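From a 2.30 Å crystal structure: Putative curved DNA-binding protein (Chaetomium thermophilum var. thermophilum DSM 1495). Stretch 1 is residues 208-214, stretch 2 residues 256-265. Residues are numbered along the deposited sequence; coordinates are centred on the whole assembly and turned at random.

Stretch 1 208-214: DCNIIES
Stretch 2 (256-265) GCSLGSGKVK

The two stretches bury 659 Å² between them, both sides summed; a short antiparallel ladder gives way to a contact between loops. N210 and S258 form the hydrogen-bonded pair (CA atoms 5.2 Å apart): N210 N donates to S258 O at 3.0 Å, and S258 N to N210 O at 2.8 Å. I211 and C257 form the non-hydrogen-bonded pair, with CA atoms 4.5 Å apart, and I212 N extends the ladder to G256 O at 2.8 Å. Strand residues are extended (N210 -125/147, I211 -69/138, C257 -126/163, S258 -138/145).

Side chains alternate between the faces. On one, I211 (m, m) brings CD1 to 3.8 Å from SG of C257 (m), a compact, buried apolar contact. The other carries N210 and S258. With chi1 m and chi2 -70°, N210 directs ND2 to G260 O at 2.9 Å, fastening the turn that follows the strand; S258, chi1 t, accepts G260 N on OG at 2.8 Å, bracing that turn from within.

Beyond the ladder, I212 (m, t) lays CG2 3.7 Å from CG2 of V264 (t), while its CD1 occupies the space beside G256, where a CB would lie only 2.8 Å away. G262 adopts 78/20, a conformation that calls for glycine; a CB would also point toward stretch 1, 2.3 Å from I211 O. Here the backbones run close, with the CA atoms of I212 and G262 4.2 Å apart, and E213 N donates to G262 O at 2.9 Å.

The CA-to-CB bond of K263 points away, but its exposed chain (chi1 -102°, then p, t, p) returns NZ to E213 OE2, a 3.0 Å salt bridge. E213 meets it with chi1 -91° and chi2 t. At the other end, C209 (m) places SG 3.9 Å from CD2 of L259. One water lies 2.7 Å from D208 O and 2.9 Å from L259 O, linking the two carbonyls; another bridges I211 O and S261 O, each at 3.2 Å.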

ATOM      1  N   ASP A 208      -4.900   1.243  22.166  1.00 19.72           N
ATOM      2  CA  ASP A 208      -3.705   0.569  22.669  1.00 23.39           C
ATOM      3  C   ASP A 208      -2.906  -0.140  21.560  1.00 21.06           C
ATOM      4  O   ASP A 208      -2.284  -1.187  21.778  1.00 18.17           O
ATOM      5  CB  ASP A 208      -4.059  -0.403  23.811  1.00 23.92           C
ATOM      6  CG  ASP A 208      -4.589   0.321  25.051  1.00 25.80           C
ATOM      7  OD1 ASP A 208      -4.373   1.542  25.178  1.00 30.27           O
ATOM      8  OD2 ASP A 208      -5.214  -0.332  25.906  1.00 33.22           O
ATOM      9  N   CYS A 209      -2.920   0.438  20.366  1.00 18.69           N
ATOM     10  CA  CYS A 209      -2.060  -0.055  19.297  1.00 19.79           C
ATOM     11  C   CYS A 209      -0.987   0.972  18.975  1.00 21.40           C
ATOM     12  O   CYS A 209      -1.017   2.088  19.495  1.00 16.82           O
ATOM     13  CB  CYS A 209      -2.882  -0.355  18.063  1.00 18.50           C
ATOM     14  SG  CYS A 209      -3.950  -1.750  18.321  1.00 23.02           S
ATOM     15  N   ASN A 210      -0.034   0.592  18.131  1.00 17.38           N
ATOM     16  CA  ASN A 210       0.990   1.539  17.714  1.00 19.39           C
ATOM     17  C   ASN A 210       1.085   1.664  16.191  1.00 21.20           C
ATOM     18  O   ASN A 210       0.869   0.688  15.457  1.00 16.86           O
ATOM     19  CB  ASN A 210       2.344   1.151  18.300  1.00 20.57           C
ATOM     20  CG  ASN A 210       2.436   1.442  19.778  1.00 20.24           C
ATOM     21  OD1 ASN A 210       2.482   2.598  20.175  1.00 24.83           O
ATOM     22  ND2 ASN A 210       2.485   0.392  20.603  1.00 16.36           N
ATOM     23  N   ILE A 211       1.421   2.861  15.724  1.00 18.65           N
ATOM     24  CA  ILE A 211       1.657   3.074  14.299  1.00 16.50           C
ATOM     25  C   ILE A 211       2.932   2.350  13.915  1.00 17.35           C
ATOM     26  O   ILE A 211       3.926   2.417  14.637  1.00 18.24           O
ATOM     27  CB  ILE A 211       1.824   4.585  13.957  1.00 19.20           C
ATOM     28  CG1 ILE A 211       0.529   5.345  14.234  1.00 13.41           C
ATOM     29  CG2 ILE A 211       2.219   4.769  12.486  1.00 18.91           C
ATOM     30  CD1 ILE A 211      -0.593   4.884  13.391  1.00 15.94           C
ATOM     31  N   ILE A 212       2.928   1.678  12.769  1.00 15.31           N
ATOM     32  CA  ILE A 212       4.162   1.067  12.285  1.00 17.18           C
ATOM     33  C   ILE A 212       5.220   2.091  11.829  1.00 18.45           C
ATOM     34  O   ILE A 212       5.017   2.876  10.895  1.00 15.77           O
ATOM     35  CB  ILE A 212       3.897   0.055  11.185  1.00 15.66           C
ATOM     36  CG1 ILE A 212       2.939  -1.032  11.689  1.00 15.19           C
ATOM     37  CG2 ILE A 212       5.206  -0.544  10.705  1.00 13.25           C
ATOM     38  CD1 ILE A 212       2.423  -1.920  10.550  1.00 17.48           C
ATOM     39  N   GLU A 213       6.352   2.080  12.513  1.00 18.70           N
ATOM     40  CA  GLU A 213       7.438   2.999  12.218  1.00 23.96           C
ATOM     41  C   GLU A 213       7.734   3.165  10.723  1.00 21.33           C
ATOM     42  O   GLU A 213       7.922   2.179  10.013  1.00 18.73           O
ATOM     43  CB  GLU A 213       8.704   2.511  12.904  1.00 25.69           C
ATOM     44  CG  GLU A 213       8.906   3.055  14.283  1.00 33.03           C
ATOM     45  CD  GLU A 213      10.372   2.995  14.697  1.00 47.32           C
ATOM     46  OE1 GLU A 213      11.120   2.131  14.157  1.00 45.00           O
ATOM     47  OE2 GLU A 213      10.774   3.822  15.548  1.00 48.05           O
ATOM     48  N   SER A 214       7.769   4.416  10.266  1.00 18.65           N
ATOM     49  CA  SER A 214       8.215   4.762   8.921  1.00 19.86           C
ATOM     50  C   SER A 214       7.268   4.309   7.826  1.00 20.21           C
ATOM     51  O   SER A 214       7.679   4.160   6.675  1.00 20.58           O
ATOM     52  CB  SER A 214       9.632   4.230   8.643  1.00 21.22           C
ATOM     53  OG  SER A 214      10.592   4.869   9.474  1.00 31.40           O
ATOM     54  N   GLY A 256      -0.326   1.874   8.738  1.00 16.67           N
ATOM     55  CA  GLY A 256      -0.191   0.580   9.377  1.00 19.74           C
ATOM     56  C   GLY A 256      -0.175   0.637  10.902  1.00 20.45           C
ATOM     57  O   GLY A 256       0.405   1.537  11.521  1.00 17.15           O
ATOM     58  N   CYS A 257      -0.818  -0.342  11.519  1.00 19.96           N
ATOM     59  CA  CYS A 257      -0.815  -0.425  12.968  1.00 18.60           C
ATOM     60  C   CYS A 257      -0.340  -1.784  13.440  1.00 18.39           C
ATOM     61  O   CYS A 257      -0.292  -2.756  12.679  1.00 20.63           O
ATOM     62  CB  CYS A 257      -2.196  -0.120  13.524  1.00 17.61           C
ATOM     63  SG  CYS A 257      -2.621   1.612  13.400  1.00 26.39           S
ATOM     64  N   SER A 258       0.029  -1.841  14.704  1.00 17.10           N
ATOM     65  CA  SER A 258       0.566  -3.052  15.274  1.00 18.38           C
ATOM     66  C   SER A 258      -0.036  -3.251  16.648  1.00 19.44           C
ATOM     67  O   SER A 258      -0.300  -2.276  17.364  1.00 17.28           O
ATOM     68  CB  SER A 258       2.090  -2.926  15.378  1.00 19.73           C
ATOM     69  OG  SER A 258       2.646  -3.995  16.102  1.00 18.23           O
ATOM     70  N   LEU A 259      -0.276  -4.510  17.008  1.00 19.18           N
ATOM     71  CA  LEU A 259      -0.654  -4.834  18.377  1.00 17.93           C
ATOM     72  C   LEU A 259       0.573  -4.768  19.286  1.00 19.46           C
ATOM     73  O   LEU A 259       0.449  -4.775  20.509  1.00 23.73           O
ATOM     74  CB  LEU A 259      -1.354  -6.196  18.464  1.00 18.28           C
ATOM     75  CG  LEU A 259      -2.875  -6.136  18.321  1.00 28.09           C
ATOM     76  CD1 LEU A 259      -3.467  -7.527  18.158  1.00 26.32           C
ATOM     77  CD2 LEU A 259      -3.521  -5.393  19.510  1.00 23.62           C
ATOM     78  N   GLY A 260       1.756  -4.685  18.683  1.00 18.66           N
ATOM     79  CA  GLY A 260       2.992  -4.520  19.428  1.00 14.74           C
ATOM     80  C   GLY A 260       3.463  -3.080  19.425  1.00 18.85           C
ATOM     81  O   GLY A 260       2.654  -2.171  19.317  1.00 19.82           O
ATOM     82  N   SER A 261       4.776  -2.878  19.520  1.00 17.32           N
ATOM     83  CA  SER A 261       5.362  -1.549  19.646  1.00 18.32           C
ATOM     84  C   SER A 261       5.299  -0.743  18.346  1.00 22.78           C
ATOM     85  O   SER A 261       5.509   0.476  18.336  1.00 26.68           O
ATOM     86  CB  SER A 261       6.830  -1.669  20.076  1.00 20.67           C
ATOM     87  OG  SER A 261       6.994  -2.653  21.078  1.00 18.71           O
ATOM     88  N   GLY A 262       5.027  -1.415  17.244  1.00 20.09           N
ATOM     89  CA  GLY A 262       5.083  -0.745  15.961  1.00 20.33           C
ATOM     90  C   GLY A 262       6.522  -0.584  15.509  1.00 23.57           C
ATOM     91  O   GLY A 262       6.812   0.246  14.655  1.00 21.00           O
ATOM     92  N   LYS A 263       7.426  -1.381  16.081  1.00 19.95           N
ATOM     93  CA  LYS A 263       8.804  -1.400  15.612  1.00 23.16           C
ATOM     94  C   LYS A 263       8.983  -2.448  14.529  1.00 18.95           C
ATOM     95  O   LYS A 263       8.254  -3.443  14.468  1.00 19.28           O
ATOM     96  CB  LYS A 263       9.795  -1.645  16.752  1.00 24.87           C
ATOM     97  CG  LYS A 263      10.510  -0.386  17.226  1.00 23.71           C
ATOM     98  CD  LYS A 263       9.532   0.651  17.700  1.00 26.59           C
ATOM     99  CE  LYS A 263      10.151   1.580  18.749  1.00 29.52           C
ATOM    100  NZ  LYS A 263      11.203   2.493  18.212  1.00 38.11           N
ATOM    101  N   VAL A 264       9.965  -2.218  13.674  1.00 17.40           N
ATOM    102  CA  VAL A 264      10.152  -3.031  12.491  1.00 15.86           C
ATOM    103  C   VAL A 264      11.485  -3.767  12.620  1.00 21.61           C
ATOM    104  O   VAL A 264      12.451  -3.232  13.163  1.00 21.10           O
ATOM    105  CB  VAL A 264      10.107  -2.142  11.229  1.00 23.08           C
ATOM    106  CG1 VAL A 264      10.668  -2.862  10.014  1.00 19.82           C
ATOM    107  CG2 VAL A 264       8.690  -1.682  10.978  1.00 18.54           C
ATOM    108  N   LYS A 265      11.542  -4.994  12.127  1.00 17.01           N
ATOM    109  CA  LYS A 265      12.784  -5.746  12.194  1.00 18.37           C
ATOM    110  C   LYS A 265      12.940  -6.678  10.985  1.00 21.34           C
ATOM    111  O   LYS A 265      11.949  -7.227  10.482  1.00 19.21           O
ATOM    112  CB  LYS A 265      12.802  -6.542  13.507  1.00 23.64           C
ATOM    113  CG  LYS A 265      14.002  -7.446  13.692  1.00 28.35           C
ATOM    114  CD  LYS A 265      13.575  -8.783  14.299  1.00 38.17           C
ATOM    115  CE  LYS A 265      13.569  -8.760  15.828  1.00 37.44           C
ATOM    116  NZ  LYS A 265      14.959  -8.582  16.364  1.00 37.72           N
TER
HETATM  117  O   HOH W   1       0.261  -2.139  21.643  1.00 21.04           O
HETATM  118  O   HOH W   2       6.117   3.204  16.788  1.00 34.99           O